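Local coordinates for Thiol:disulfide interchange protein (Klebsiella pneumoniae, PDB 6DXN) that probably acts as a periplasmic thiol-disulfide oxidoreductase of the DsbA type, a thioredoxin-fold protein expected to introduce disulfide bonds into exported proteins, at residues N11-H16 with K160-N165; H16-Q21 with V144-V149. All coordinates share one frame; numbering follows the deposited sequence.

Contact 1: residues N11-H16 with K160-N165; sequences NFTVIH and KYHINN
Thr13 and His162 face each other as an antiparallel hydrogen-bonded pair, the amide N of each giving a bond to the carbonyl O of the other. Thr13 N to His162 O measures 2.9 Å, and the return bond from His162 N to Thr13 O is equally long. On the same face of the sheet, Thr13 OG1 lies at the edge of the imidazole, 3.7 Å from His162 ND1 and close to the ring plane. Past the end of the strand, the Ile15 side chain crosses that of His162 at its base, CG1 3.5 Å from His162 CB. The other face carries Phe12, Val14, Tyr161 and Ile163. Val14 CG2 comes in at the rim of the phenol, 3.8 Å from Tyr161 CE1, and its other methyl, CG1, rests on the aliphatic chain of Lys160. Phe12 lies beside Tyr161, pointing the same way. Its CG sits between the backbone N and the carbonyl carbon (chi1 59°), and CD2 approaches Tyr161 CD1 at 4.1 Å. Strand 12-14 is thereby added as one edge strand of the thioredoxin-fold sheet, antiparallel to strand 161-163. At one end, Ile15 N donates a short, bent bond to Lys160 O (2.6 Å, 134° at the hydrogen), next to the classic beta bulge that Lys160 and Tyr161 form opposite Val157. At the other, Asn164 N donates to Asn11 O. Farther out, Asn11 ND2 bonds to Ser167 OG, Lys190 makes a cation-pi contact with Tyr161, and helix 173-188 packs on Ile163 through Met180, Leu183 and Val184.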
loop_
_atom_site.group_PDB
_atom_site.type_symbol
_atom_site.label_atom_id
_atom_site.label_comp_id
_atom_site.label_asym_id
_atom_site.label_seq_id
_atom_site.Cartn_x
_atom_site.Cartn_y
_atom_site.Cartn_z
ATOM N N ASN A 11 12.505 16.382 -1.161
ATOM C CA ASN A 11 11.203 15.771 -1.432
ATOM C C ASN A 11 11.303 14.271 -1.742
ATOM O O ASN A 11 10.306 13.556 -1.633
ATOM C CB ASN A 11 10.505 16.500 -2.585
ATOM C CG ASN A 11 10.183 17.943 -2.262
ATOM O OD1 ASN A 11 10.662 18.859 -2.937
ATOM N ND2 ASN A 11 9.414 18.159 -1.204
ATOM N N PHE A 12 12.492 13.798 -2.123
ATOM C CA PHE A 12 12.633 12.396 -2.483
ATOM C C PHE A 12 14.115 12.032 -2.594
ATOM O O PHE A 12 14.960 12.903 -2.825
ATOM C CB PHE A 12 11.918 12.120 -3.810
ATOM C CG PHE A 12 12.437 12.950 -4.959
ATOM C CD1 PHE A 12 11.889 14.190 -5.244
ATOM C CD2 PHE A 12 13.502 12.507 -5.730
ATOM C CE1 PHE A 12 12.384 14.966 -6.282
ATOM C CE2 PHE A 12 13.999 13.285 -6.765
ATOM C CZ PHE A 12 13.434 14.508 -7.040
ATOM N N THR A 13 14.403 10.735 -2.441
ATOM C CA THR A 13 15.752 10.192 -2.559
ATOM C C THR A 13 15.796 9.209 -3.738
ATOM O O THR A 13 14.833 8.475 -3.992
ATOM C CB THR A 13 16.209 9.553 -1.241
ATOM O OG1 THR A 13 15.244 8.569 -0.866
ATOM C CG2 THR A 13 16.361 10.558 -0.121
ATOM N N VAL A 14 16.922 9.224 -4.459
ATOM C CA VAL A 14 17.142 8.351 -5.603
ATOM C C VAL A 14 17.709 7.023 -5.085
ATOM O O VAL A 14 18.896 6.920 -4.798
ATOM C CB VAL A 14 18.071 9.023 -6.635
ATOM C CG1 VAL A 14 18.438 8.087 -7.779
ATOM C CG2 VAL A 14 17.462 10.308 -7.176
ATOM N N ILE A 15 16.824 6.025 -4.957
ATOM C CA ILE A 15 17.147 4.675 -4.484
ATOM C C ILE A 15 17.745 3.868 -5.645
ATOM O O ILE A 15 17.611 4.245 -6.808
ATOM C CB ILE A 15 15.882 3.988 -3.923
ATOM C CG1 ILE A 15 15.208 4.809 -2.817
ATOM C CG2 ILE A 15 16.182 2.572 -3.453
ATOM C CD1 ILE A 15 16.040 4.976 -1.567
ATOM N N HIS A 16 18.408 2.758 -5.300
ATOM C CA HIS A 16 18.990 1.843 -6.274
ATOM C C HIS A 16 18.469 0.428 -6.006
ATOM O O HIS A 16 18.771 -0.164 -4.973
ATOM C CB HIS A 16 20.522 1.868 -6.234
ATOM C CG HIS A 16 21.145 0.925 -7.211
ATOM N ND1 HIS A 16 21.444 -0.386 -6.887
ATOM C CD2 HIS A 16 21.502 1.085 -8.504
ATOM C CE1 HIS A 16 21.971 -0.986 -7.935
ATOM N NE2 HIS A 16 22.018 -0.104 -8.939
ATOM N N LYS A 160 12.860 3.737 -8.310
ATOM C CA LYS A 160 14.101 4.511 -8.198
ATOM C C LYS A 160 13.947 5.738 -7.285
ATOM O O LYS A 160 14.945 6.213 -6.746
ATOM C CB LYS A 160 14.525 4.971 -9.596
ATOM C CG LYS A 160 15.903 5.611 -9.690
ATOM C CD LYS A 160 16.273 6.027 -11.098
ATOM C CE LYS A 160 17.695 6.531 -11.225
ATOM N NZ LYS A 160 18.684 5.445 -11.025
ATOM N N TYR A 161 12.720 6.256 -7.127
ATOM C CA TYR A 161 12.506 7.457 -6.317
ATOM C C TYR A 161 11.591 7.154 -5.119
ATOM O O TYR A 161 10.422 6.817 -5.297
ATOM C CB TYR A 161 11.923 8.571 -7.196
ATOM C CG TYR A 161 12.684 8.804 -8.479
ATOM C CD1 TYR A 161 13.919 9.430 -8.476
ATOM C CD2 TYR A 161 12.177 8.381 -9.698
ATOM C CE1 TYR A 161 14.627 9.637 -9.650
ATOM C CE2 TYR A 161 12.869 8.584 -10.880
ATOM C CZ TYR A 161 14.100 9.210 -10.857
ATOM O OH TYR A 161 14.781 9.414 -12.024
ATOM N N HIS A 162 12.157 7.284 -3.910
ATOM C CA HIS A 162 11.450 7.112 -2.636
ATOM C C HIS A 162 11.064 8.497 -2.096
ATOM O O HIS A 162 11.927 9.337 -1.828
ATOM C CB HIS A 162 12.306 6.308 -1.648
ATOM C CG HIS A 162 11.760 6.295 -0.261
ATOM N ND1 HIS A 162 12.307 7.060 0.752
ATOM C CD2 HIS A 162 10.694 5.659 0.272
ATOM C CE1 HIS A 162 11.616 6.875 1.860
ATOM N NE2 HIS A 162 10.623 6.019 1.591
ATOM N N ILE A 163 9.753 8.713 -1.946
ATOM C CA ILE A 163 9.175 9.981 -1.504
ATOM C C ILE A 163 9.471 10.243 -0.022
ATOM O O ILE A 163 9.441 9.340 0.779
ATOM C CB ILE A 163 7.659 9.975 -1.781
ATOM C CG1 ILE A 163 7.378 10.139 -3.279
ATOM C CG2 ILE A 163 6.947 11.030 -0.938
ATOM C CD1 ILE A 163 5.922 10.043 -3.668
ATOM N N ASN A 164 9.762 11.511 0.301
ATOM C CA ASN A 164 9.977 11.953 1.678
ATOM C C ASN A 164 8.655 12.558 2.166
ATOM O O ASN A 164 8.389 13.761 1.963
ATOM C CB ASN A 164 11.140 12.936 1.816
ATOM C CG ASN A 164 11.347 13.401 3.244
ATOM O OD1 ASN A 164 10.578 13.048 4.139
ATOM N ND2 ASN A 164 12.373 14.207 3.468
ATOM N N ASN A 165 7.852 11.710 2.821
ATOM C CA ASN A 165 6.498 12.044 3.310
ATOM C C ASN A 165 6.452 13.357 4.096
ATOM O O ASN A 165 5.510 14.133 3.932
ATOM C CB ASN A 165 5.913 10.936 4.199
ATOM C CG ASN A 165 5.639 9.641 3.462
ATOM O OD1 ASN A 165 5.838 9.554 2.250
ATOM N ND2 ASN A 165 5.182 8.623 4.182
#

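Contact 2: residues H16-Q21 with V144-V149; sequences HSTVKQ and VEKMKV
Val19 presses its CG2 methyl onto the base of the Lys146 side chain, 3.4 Å from Lys146 CB, a tighter approach than usual for two carbons, with Lys146 CG next, at 3.9 Å from the same methyl. The contact sets a loop between strands 12-14 and 25-29 of the thioredoxin-fold sheet against the C-terminal end of helix 131-146. That end closes in a Schellman motif: Lys148 takes a positive phi of 63°, its N bonds to Glu145 O, and Val149 N bonds to Val144 O. No hydrogen bond spans the two segments, and the touching surfaces are chiefly aliphatic. The Val19 and Lys146 side chains cross at a slant. Beyond Val19, Thr18 adds its methyl, CG2, against Lys146 CD at 3.9 Å, so two successive loop residues meet the lysine chain at different points along its length. Bends at chi2 and chi4 shape that chain, whose far end turns back to its own helix. There Lys146 NZ forms a salt bridge with Glu145 OE1 at 2.7 Å, meeting the oxygen nearly along its C-O axis, and also bonds to Asn142 OD1. The ammonium is thus held by helix residues, while CB, CG and CD meet the loop. Ser17 OG comes near Lys146 O, without a hydrogen bond, and near Met147 CG. Met147, present as selenomethionine, touches Val26 and Phe28 of strand 25-29 and Pro23. Within the loop an ST turn braces residues 17-19: Ser17 OG, anti to its own backbone N (chi1 180°), accepts the Val19 N-H at 3.1 Å, 157° at the hydrogen.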
loop_
_atom_site.group_PDB
_atom_site.type_symbol
_atom_site.label_atom_id
_atom_site.label_comp_id
_atom_site.label_asym_id
_atom_site.label_seq_id
_atom_site.Cartn_x
_atom_site.Cartn_y
_atom_site.Cartn_z
ATOM N N HIS A 16 18.408 2.758 -5.300
ATOM C CA HIS A 16 18.990 1.843 -6.274
ATOM C C HIS A 16 18.469 0.428 -6.006
ATOM O O HIS A 16 18.771 -0.164 -4.973
ATOM C CB HIS A 16 20.522 1.868 -6.234
ATOM C CG HIS A 16 21.145 0.925 -7.211
ATOM N ND1 HIS A 16 21.444 -0.386 -6.887
ATOM C CD2 HIS A 16 21.502 1.085 -8.504
ATOM C CE1 HIS A 16 21.971 -0.986 -7.935
ATOM N NE2 HIS A 16 22.018 -0.104 -8.939
ATOM N N SER A 17 17.685 -0.093 -6.955
ATOM C CA SER A 17 17.120 -1.432 -6.865
ATOM C C SER A 17 17.696 -2.300 -7.988
ATOM O O SER A 17 18.212 -1.782 -8.980
ATOM C CB SER A 17 15.615 -1.388 -6.925
ATOM O OG SER A 17 15.067 -2.697 -6.843
ATOM N N THR A 18 17.600 -3.621 -7.802
ATOM C CA THR A 18 18.075 -4.599 -8.778
ATOM C C THR A 18 16.862 -5.200 -9.504
ATOM O O THR A 18 17.011 -5.857 -10.534
ATOM C CB THR A 18 18.953 -5.665 -8.104
ATOM O OG1 THR A 18 19.563 -6.441 -9.132
ATOM C CG2 THR A 18 18.193 -6.568 -7.153
ATOM N N VAL A 19 15.667 -4.944 -8.952
ATOM C CA VAL A 19 14.392 -5.434 -9.491
ATOM C C VAL A 19 14.307 -5.075 -10.980
ATOM O O VAL A 19 14.444 -3.917 -11.360
ATOM C CB VAL A 19 13.200 -4.864 -8.695
ATOM C CG1 VAL A 19 11.859 -5.242 -9.310
ATOM C CG2 VAL A 19 13.249 -5.288 -7.235
ATOM N N LYS A 20 14.057 -6.094 -11.807
ATOM C CA LYS A 20 13.990 -5.923 -13.252
ATOM C C LYS A 20 12.755 -5.093 -13.623
ATOM O O LYS A 20 12.881 -4.070 -14.299
ATOM C CB LYS A 20 13.995 -7.295 -13.934
ATOM C CG LYS A 20 14.197 -7.280 -15.446
ATOM C CD LYS A 20 14.249 -8.669 -16.051
ATOM C CE LYS A 20 14.519 -8.679 -17.542
ATOM N NZ LYS A 20 15.857 -8.128 -17.868
ATOM N N GLN A 21 11.576 -5.518 -13.151
ATOM C CA GLN A 21 10.319 -4.838 -13.483
ATOM C C GLN A 21 9.627 -4.366 -12.206
ATOM O O GLN A 21 8.697 -5.003 -11.721
ATOM C CB GLN A 21 9.418 -5.767 -14.302
ATOM C CG GLN A 21 10.048 -6.219 -15.615
ATOM C CD GLN A 21 10.333 -5.078 -16.561
ATOM O OE1 GLN A 21 9.597 -4.095 -16.627
ATOM N NE2 GLN A 21 11.403 -5.213 -17.330
ATOM N N VAL A 144 9.794 -5.973 -0.639
ATOM C CA VAL A 144 10.121 -5.310 0.629
ATOM C C VAL A 144 11.629 -5.474 0.874
ATOM O O VAL A 144 12.294 -4.553 1.362
ATOM C CB VAL A 144 9.261 -5.833 1.798
ATOM C CG1 VAL A 144 9.851 -5.487 3.156
ATOM C CG2 VAL A 144 7.830 -5.337 1.694
ATOM N N GLU A 145 12.161 -6.645 0.504
ATOM C CA GLU A 145 13.589 -6.931 0.639
ATOM C C GLU A 145 14.379 -6.174 -0.447
ATOM O O GLU A 145 15.216 -5.326 -0.130
ATOM C CB GLU A 145 13.812 -8.449 0.625
ATOM C CG GLU A 145 15.268 -8.875 0.696
ATOM C CD GLU A 145 15.984 -9.001 -0.638
ATOM O OE1 GLU A 145 15.430 -9.655 -1.552
ATOM O OE2 GLU A 145 17.089 -8.445 -0.766
ATOM N N LYS A 146 14.081 -6.442 -1.721
ATOM C CA LYS A 146 14.843 -5.827 -2.839
ATOM C C LYS A 146 14.842 -4.292 -2.752
ATOM O O LYS A 146 15.899 -3.670 -2.881
ATOM C CB LYS A 146 14.305 -6.316 -4.188
ATOM C CG LYS A 146 14.516 -7.800 -4.473
ATOM C CD LYS A 146 15.970 -8.230 -4.445
ATOM C CE LYS A 146 16.178 -9.663 -4.891
ATOM N NZ LYS A 146 15.416 -10.617 -4.048
HETATM N N MSE A 147 13.669 -3.688 -2.515
HETATM C CA MSE A 147 13.565 -2.221 -2.435
HETATM C C MSE A 147 14.126 -1.635 -1.142
HETATM O O MSE A 147 14.275 -0.416 -1.035
HETATM C CB MSE A 147 12.122 -1.801 -2.683
HETATM C CG MSE A 147 11.667 -2.328 -4.044
HETATM SE SE MSE A 147 10.473 -1.049 -4.944
HETATM C CE MSE A 147 9.176 -2.347 -5.620
ATOM N N LYS A 148 14.427 -2.507 -0.168
ATOM C CA LYS A 148 15.048 -2.127 1.110
ATOM C C LYS A 148 14.115 -1.198 1.903
ATOM O O LYS A 148 14.537 -0.159 2.401
ATOM C CB LYS A 148 16.415 -1.482 0.843
ATOM C CG LYS A 148 17.359 -2.323 -0.010
ATOM C CD LYS A 148 18.627 -1.610 -0.460
ATOM C CE LYS A 148 19.560 -1.245 0.676
ATOM N NZ LYS A 148 20.823 -0.643 0.177
ATOM N N VAL A 149 12.846 -1.600 2.022
ATOM C CA VAL A 149 11.843 -0.814 2.741
ATOM C C VAL A 149 12.204 -0.804 4.234
ATOM O O VAL A 149 12.599 -1.824 4.781
ATOM C CB VAL A 149 10.432 -1.376 2.487
ATOM C CG1 VAL A 149 9.355 -0.546 3.164
ATOM C CG2 VAL A 149 10.150 -1.498 0.995
#

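From the N terminus the chain first forms strand 12-14, the edge strand of contact 1, and then passes through His16, shared by both contacts, into the loop of contact 2. It next runs through strands 25-29 and 60-63 and the helical region before helix 131-146 brings its C-terminal end back to 16-21, closing the inner loop. Strands 154-157 and 161-163 follow, and the latter closes the outer loop, so contact 2 is nested inside contact 1. Their centres lie about 13 Å apart, and they meet where Ile15 CG2 packs near Met147 O. Together they tie the N-terminal segment to the sheet edge and to a helix end.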